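Local coordinates for hypothetical protein, similar to alpha-acetolactate decarboxylase (Staphylococcus aureus subsp. aureus, PDB 1XV2), which probably catalyses the decarboxylation of alpha-acetolactate to acetoin, as a zinc-binding protein of the alpha-acetolactate decarboxylase family, at residues T80-S85 / V199-N204. Numbering follows the deposited sequence.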
ATOM      1  N   THR A  80      -2.443  -3.676  14.926  1.00 16.61           N
ATOM      2  CA  THR A  80      -3.182  -4.878  14.577  1.00 17.64           C
ATOM      3  C   THR A  80      -3.772  -5.571  15.796  1.00 18.74           C
ATOM      4  O   THR A  80      -3.324  -5.355  16.925  1.00 17.81           O
ATOM      5  CB  THR A  80      -2.271  -5.897  13.861  1.00 18.27           C
ATOM      6  OG1 THR A  80      -3.057  -6.999  13.391  1.00 18.25           O
ATOM      7  CG2 THR A  80      -1.208  -6.424  14.823  1.00 18.16           C
ATOM      8  N   ASN A  81      -4.801  -6.376  15.558  1.00 21.77           N
ATOM      9  CA  ASN A  81      -5.425  -7.169  16.611  1.00 23.84           C
ATOM     10  C   ASN A  81      -4.578  -8.428  16.544  1.00 23.85           C
ATOM     11  O   ASN A  81      -4.875  -9.346  15.780  1.00 24.02           O
ATOM     12  CB  ASN A  81      -6.878  -7.503  16.268  1.00 27.13           C
ATOM     13  CG  ASN A  81      -7.780  -6.294  16.326  1.00 31.11           C
ATOM     14  OD1 ASN A  81      -7.840  -5.598  17.343  1.00 32.20           O
ATOM     15  ND2 ASN A  81      -8.496  -6.035  15.235  1.00 33.03           N
ATOM     16  N   PHE A  82      -3.508  -8.451  17.330  1.00 25.01           N
ATOM     17  CA  PHE A  82      -2.575  -9.567  17.324  1.00 25.29           C
ATOM     18  C   PHE A  82      -3.158 -10.933  17.649  1.00 25.85           C
ATOM     19  O   PHE A  82      -3.636 -11.177  18.752  1.00 25.23           O
ATOM     20  CB  PHE A  82      -1.405  -9.285  18.267  1.00 24.66           C
ATOM     21  CG  PHE A  82      -0.214 -10.165  18.021  1.00 25.46           C
ATOM     22  CD1 PHE A  82       0.436 -10.139  16.791  1.00 24.74           C
ATOM     23  CD2 PHE A  82       0.249 -11.033  19.006  1.00 26.51           C
ATOM     24  CE1 PHE A  82       1.531 -10.967  16.542  1.00 25.23           C
ATOM     25  CE2 PHE A  82       1.344 -11.864  18.768  1.00 24.30           C
ATOM     26  CZ  PHE A  82       1.984 -11.830  17.532  1.00 25.16           C
ATOM     27  N   LYS A  83      -3.094 -11.815  16.660  1.00 27.72           N
ATOM     28  CA  LYS A  83      -3.566 -13.189  16.774  1.00 29.75           C
ATOM     29  C   LYS A  83      -2.415 -14.055  16.250  1.00 29.30           C
ATOM     30  O   LYS A  83      -2.313 -14.313  15.049  1.00 27.99           O
ATOM     31  CB  LYS A  83      -4.822 -13.383  15.916  1.00 31.90           C
ATOM     32  CG  LYS A  83      -5.291 -14.825  15.784  1.00 35.87           C
ATOM     33  CD  LYS A  83      -5.740 -15.404  17.115  1.00 38.31           C
ATOM     34  CE  LYS A  83      -6.099 -16.876  16.967  1.00 39.49           C
ATOM     35  NZ  LYS A  83      -4.919 -17.678  16.528  1.00 41.24           N
ATOM     36  N   ALA A  84      -1.543 -14.483  17.159  1.00 29.27           N
ATOM     37  CA  ALA A  84      -0.384 -15.295  16.797  1.00 29.59           C
ATOM     38  C   ALA A  84      -0.755 -16.572  16.060  1.00 30.07           C
ATOM     39  O   ALA A  84      -1.541 -17.378  16.554  1.00 30.87           O
ATOM     40  CB  ALA A  84       0.423 -15.636  18.045  1.00 30.28           C
ATOM     41  N   SER A  85      -0.187 -16.753  14.872  1.00 29.96           N
ATOM     42  CA  SER A  85      -0.457 -17.954  14.094  1.00 31.10           C
ATOM     43  C   SER A  85       0.681 -18.952  14.293  1.00 31.17           C
ATOM     44  O   SER A  85       0.583 -20.112  13.890  1.00 31.47           O
ATOM     45  CB  SER A  85      -0.613 -17.610  12.612  1.00 31.31           C
ATOM     46  OG  SER A  85       0.481 -16.851  12.145  1.00 34.28           O
ATOM     47  N   VAL A 199      10.325 -15.678  23.764  1.00 19.25           N
ATOM     48  CA  VAL A 199       9.326 -16.426  23.013  1.00 19.55           C
ATOM     49  C   VAL A 199       8.952 -15.518  21.845  1.00 19.72           C
ATOM     50  O   VAL A 199       8.736 -14.321  22.033  1.00 19.63           O
ATOM     51  CB  VAL A 199       8.059 -16.704  23.855  1.00 19.95           C
ATOM     52  CG1 VAL A 199       6.983 -17.347  22.984  1.00 20.39           C
ATOM     53  CG2 VAL A 199       8.404 -17.610  25.026  1.00 20.36           C
ATOM     54  N   VAL A 200       8.896 -16.079  20.645  1.00 18.64           N
ATOM     55  CA  VAL A 200       8.552 -15.304  19.463  1.00 19.10           C
ATOM     56  C   VAL A 200       7.180 -15.687  18.921  1.00 20.96           C
ATOM     57  O   VAL A 200       6.895 -16.867  18.698  1.00 19.25           O
ATOM     58  CB  VAL A 200       9.587 -15.505  18.330  1.00 18.34           C
ATOM     59  CG1 VAL A 200       9.202 -14.667  17.119  1.00 17.09           C
ATOM     60  CG2 VAL A 200      10.985 -15.130  18.818  1.00 17.98           C
ATOM     61  N   GLU A 201       6.339 -14.680  18.711  1.00 21.13           N
ATOM     62  CA  GLU A 201       5.004 -14.888  18.163  1.00 23.11           C
ATOM     63  C   GLU A 201       4.910 -14.154  16.831  1.00 22.86           C
ATOM     64  O   GLU A 201       5.314 -12.993  16.719  1.00 24.29           O
ATOM     65  CB  GLU A 201       3.938 -14.358  19.123  1.00 23.87           C
ATOM     66  CG  GLU A 201       3.778 -15.189  20.380  1.00 28.25           C
ATOM     67  CD  GLU A 201       2.864 -14.532  21.392  1.00 30.38           C
ATOM     68  OE1 GLU A 201       3.258 -13.492  21.962  1.00 34.24           O
ATOM     69  OE2 GLU A 201       1.751 -15.049  21.614  1.00 32.04           O
ATOM     70  N   ILE A 202       4.385 -14.835  15.820  1.00 21.49           N
ATOM     71  CA  ILE A 202       4.247 -14.243  14.497  1.00 22.24           C
ATOM     72  C   ILE A 202       2.805 -14.310  14.010  1.00 22.75           C
ATOM     73  O   ILE A 202       2.051 -15.214  14.381  1.00 21.05           O
ATOM     74  CB  ILE A 202       5.126 -14.976  13.460  1.00 21.61           C
ATOM     75  CG1 ILE A 202       6.582 -14.990  13.916  1.00 23.03           C
ATOM     76  CG2 ILE A 202       5.026 -14.283  12.109  1.00 23.00           C
ATOM     77  CD1 ILE A 202       7.508 -15.730  12.966  1.00 24.05           C
ATOM     78  N   GLN A 203       2.431 -13.341  13.181  1.00 23.54           N
ATOM     79  CA  GLN A 203       1.099 -13.293  12.594  1.00 23.85           C
ATOM     80  C   GLN A 203       1.257 -12.841  11.147  1.00 23.39           C
ATOM     81  O   GLN A 203       1.829 -11.783  10.882  1.00 24.64           O
ATOM     82  CB  GLN A 203       0.199 -12.312  13.345  1.00 25.83           C
ATOM     83  CG  GLN A 203      -1.216 -12.258  12.781  1.00 27.91           C
ATOM     84  CD  GLN A 203      -2.101 -11.242  13.478  1.00 28.61           C
ATOM     85  OE1 GLN A 203      -3.302 -11.174  13.218  1.00 31.06           O
ATOM     86  NE2 GLN A 203      -1.512 -10.444  14.362  1.00 29.56           N
ATOM     87  N   ASN A 204       0.761 -13.650  10.216  1.00 21.34           N
ATOM     88  CA  ASN A 204       0.852 -13.328   8.798  1.00 22.37           C
ATOM     89  C   ASN A 204      -0.434 -12.630   8.357  1.00 21.72           C
ATOM     90  O   ASN A 204      -1.530 -13.082   8.676  1.00 22.30           O
ATOM     91  CB  ASN A 204       1.072 -14.609   7.991  1.00 23.41           C
ATOM     92  CG  ASN A 204       2.251 -15.420   8.505  1.00 24.59           C
ATOM     93  OD1 ASN A 204       3.405 -14.992   8.419  1.00 24.54           O
ATOM     94  ND2 ASN A 204       1.964 -16.593   9.055  1.00 25.97           N
TER
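Two beta-sheets of the alpha-acetolactate decarboxylase fold are bridged here: the chain leaves strand 77-80 of the seven-stranded mixed sheet, crosses as a short irregular linker, and enters strand 86-94 of the antiparallel sheet, the antiparallel partner of strand 198-204. Residues 80-85 run at 101° to residues 201-204, nearly crosswise. Q203 has the most surface buried. With CG anti to the backbone N and the chain extended beyond it, its side chain reaches back alongside the linker toward T80. Its aliphatic part lies against the backbone of K83, with Q203 CG 3.3 Å from K83 O, and its terminal amide ends beside the K83 peptide. The F82 side chain slides past it in the opposite direction, ring and amide planes 70° apart. F82 CG is also anti to its own backbone N (chi1 -163°), which carries the ring out to the strand, where its far edge meets E201: F82 CZ and E201 CB are 3.6 Å apart. K116 and A114 of strand 113-118 also touch the F82 side chain. A84 CB packs on E201 CB at 3.9 Å. T80 OG1, facing the Q203 tip, is hydrogen-bonded to V7 O. Where the linker joins the sheet, I202 O accepts two hydrogen bonds from S85: S85 N donates nearly along the C=O axis at 2.8 Å, while S85 OG donates from above the carbonyl plane, 3.2 Å from I202 O.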